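Side-chain contact in dephospho-CoA kinase (Campylobacter jejuni subsp. jejuni serotype O:2, PDB 4ZO4), which probably phosphorylates the 3'-hydroxyl of dephospho-CoA with ATP, the last step of coenzyme A biosynthesis: residues R146-D151 / E156-R161. Numbering follows the deposited sequence.
Sequences RIMQRD and EAAKAR
The guanidinium of Arg161 meets the carboxylate of Asp151 at its edge, with OD2 near the guanidinium plane. The two flat groups stand 76° apart, so the pair is not a side-by-side, two-pronged one. A single nitrogen, NH1 of Arg161, reaches a single oxygen, OD2 of Asp151, at 2.5 Å, though the exact length is doubtful. This salt bridge includes a weak, bent hydrogen bond, with an angle of 118° at the hydrogen. CG of Arg161 lies anti to its own backbone N (chi1 -159°), which sends the side chain out from the helix toward Asp151. The chain bends at chi3 and crosses the Asp151 side chain at about a right angle.

Beside the ion pair lies a small apolar patch. CB of Ala158 sits 3.7 Å from CG of selenomethionine Met148 and 4.2 Å from CG2 of Ile147. The same CG2 of Ile147 is 4.3 Å from CD of Arg161. The axes of the two segments approach to 9.4 Å and run steeply across each other, with CB of Ala158 pointing into the gap. Ile147 also touches Leu162, and Met148 touches Leu155, which continues the packing along helix 155-172.

The contact joins helices 144-151 and 155-172 across a short connection, between strands 132-136 and 177-179 of the parallel sheet. This is consistent with the helical lid of P-loop kinases of this family. Lys52 of a second subunit packs on Arg161. The chemistry implies a small apolar patch with one charged link at its border, where opposite charges would partly neutralise each other.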
loop_
_atom_site.group_PDB
_atom_site.type_symbol
_atom_site.label_atom_id
_atom_site.label_comp_id
_atom_site.label_asym_id
_atom_site.label_seq_id
_atom_site.Cartn_x
_atom_site.Cartn_y
_atom_site.Cartn_z
ATOM N N ARG A 146 -8.615 25.830 8.059
ATOM C CA ARG A 146 -9.298 26.639 7.086
ATOM C C ARG A 146 -10.178 25.808 6.148
ATOM O O ARG A 146 -11.061 26.346 5.507
ATOM C CB ARG A 146 -8.292 27.494 6.301
ATOM C CG ARG A 146 -7.606 28.612 7.113
ATOM C CD ARG A 146 -8.582 29.660 7.654
ATOM N NE ARG A 146 -8.102 31.038 7.505
ATOM C CZ ARG A 146 -8.265 31.803 6.412
ATOM N NH1 ARG A 146 -8.881 31.336 5.328
ATOM N NH2 ARG A 146 -7.795 33.049 6.395
ATOM N N ILE A 147 -9.944 24.505 6.056
ATOM C CA ILE A 147 -10.806 23.640 5.247
ATOM C C ILE A 147 -12.085 23.237 5.996
ATOM O O ILE A 147 -13.151 23.092 5.388
ATOM C CB ILE A 147 -10.055 22.378 4.773
ATOM C CG1 ILE A 147 -8.918 22.754 3.805
ATOM C CG2 ILE A 147 -11.016 21.409 4.091
ATOM C CD1 ILE A 147 -7.974 21.610 3.471
HETATM N N MSE A 148 -11.981 23.036 7.304
HETATM C CA MSE A 148 -13.146 22.680 8.139
HETATM C C MSE A 148 -14.111 23.838 8.200
HETATM O O MSE A 148 -15.293 23.635 8.011
HETATM C CB MSE A 148 -12.752 22.237 9.560
HETATM C CG MSE A 148 -12.103 20.862 9.534
HETATM SE SE MSE A 148 -11.045 20.541 11.161
HETATM C CE MSE A 148 -12.541 20.190 12.384
ATOM N N GLN A 149 -13.606 25.048 8.459
ATOM C CA GLN A 149 -14.421 26.288 8.406
ATOM C C GLN A 149 -15.129 26.469 7.061
ATOM O O GLN A 149 -16.335 26.295 6.963
ATOM C CB GLN A 149 -13.558 27.545 8.621
ATOM C CG GLN A 149 -12.887 27.689 9.980
ATOM C CD GLN A 149 -11.853 28.821 10.017
ATOM O OE1 GLN A 149 -11.613 29.517 9.017
ATOM N NE2 GLN A 149 -11.228 29.004 11.179
ATOM N N ARG A 150 -14.352 26.812 6.035
ATOM C CA ARG A 150 -14.865 27.152 4.712
ATOM C C ARG A 150 -15.761 26.054 4.150
ATOM O O ARG A 150 -16.877 26.322 3.715
ATOM C CB ARG A 150 -13.682 27.409 3.759
ATOM C CG ARG A 150 -14.033 27.512 2.281
ATOM C CD ARG A 150 -14.298 28.934 1.832
ATOM N NE ARG A 150 -15.082 28.954 0.594
ATOM C CZ ARG A 150 -14.608 28.693 -0.628
ATOM N NH1 ARG A 150 -15.426 28.755 -1.679
ATOM N NH2 ARG A 150 -13.329 28.366 -0.818
ATOM N N ASP A 151 -15.269 24.818 4.167
ATOM C CA ASP A 151 -15.950 23.726 3.483
ATOM C C ASP A 151 -16.901 22.977 4.405
ATOM O O ASP A 151 -17.585 22.060 3.958
ATOM C CB ASP A 151 -14.926 22.792 2.811
ATOM C CG ASP A 151 -13.957 23.547 1.856
ATOM O OD1 ASP A 151 -14.280 24.688 1.462
ATOM O OD2 ASP A 151 -12.888 22.995 1.470
ATOM N N GLU A 156 -12.045 14.278 9.753
ATOM C CA GLU A 156 -11.795 13.135 8.877
ATOM C C GLU A 156 -11.881 13.505 7.422
ATOM O O GLU A 156 -10.984 13.185 6.651
ATOM C CB GLU A 156 -12.770 11.976 9.150
ATOM C CG GLU A 156 -12.671 11.356 10.547
ATOM C CD GLU A 156 -13.474 12.123 11.600
ATOM O OE1 GLU A 156 -14.657 12.476 11.346
ATOM O OE2 GLU A 156 -12.917 12.390 12.685
ATOM N N ALA A 157 -12.971 14.147 7.036
ATOM C CA ALA A 157 -13.163 14.535 5.649
ATOM C C ALA A 157 -12.155 15.646 5.223
ATOM O O ALA A 157 -11.671 15.685 4.079
ATOM C CB ALA A 157 -14.591 14.990 5.441
ATOM N N ALA A 158 -11.822 16.528 6.150
ATOM C CA ALA A 158 -10.836 17.544 5.870
ATOM C C ALA A 158 -9.496 16.896 5.562
ATOM O O ALA A 158 -8.767 17.324 4.655
ATOM C CB ALA A 158 -10.723 18.489 7.043
ATOM N N LYS A 159 -9.183 15.842 6.298
ATOM C CA LYS A 159 -7.916 15.134 6.132
ATOM C C LYS A 159 -7.840 14.618 4.722
ATOM O O LYS A 159 -6.829 14.776 4.046
ATOM C CB LYS A 159 -7.868 13.971 7.096
ATOM C CG LYS A 159 -6.506 13.348 7.257
ATOM C CD LYS A 159 -6.635 11.872 7.577
ATOM C CE LYS A 159 -5.264 11.239 7.701
ATOM N NZ LYS A 159 -5.168 10.043 6.823
ATOM N N ALA A 160 -8.932 14.010 4.271
ATOM C CA ALA A 160 -9.015 13.440 2.928
ATOM C C ALA A 160 -8.786 14.499 1.855
ATOM O O ALA A 160 -7.994 14.329 0.905
ATOM C CB ALA A 160 -10.378 12.831 2.741
ATOM N N ARG A 161 -9.499 15.605 2.016
ATOM C CA ARG A 161 -9.433 16.636 1.077
ATOM C C ARG A 161 -8.024 17.190 1.019
ATOM O O ARG A 161 -7.469 17.397 -0.061
ATOM C CB ARG A 161 -10.433 17.731 1.453
ATOM C CG ARG A 161 -10.765 18.577 0.245
ATOM C CD ARG A 161 -11.993 19.400 0.450
ATOM N NE ARG A 161 -12.786 19.471 -0.773
ATOM C CZ ARG A 161 -13.726 20.385 -0.983
ATOM N NH1 ARG A 161 -13.977 21.316 -0.064
ATOM N NH2 ARG A 161 -14.408 20.383 -2.123
#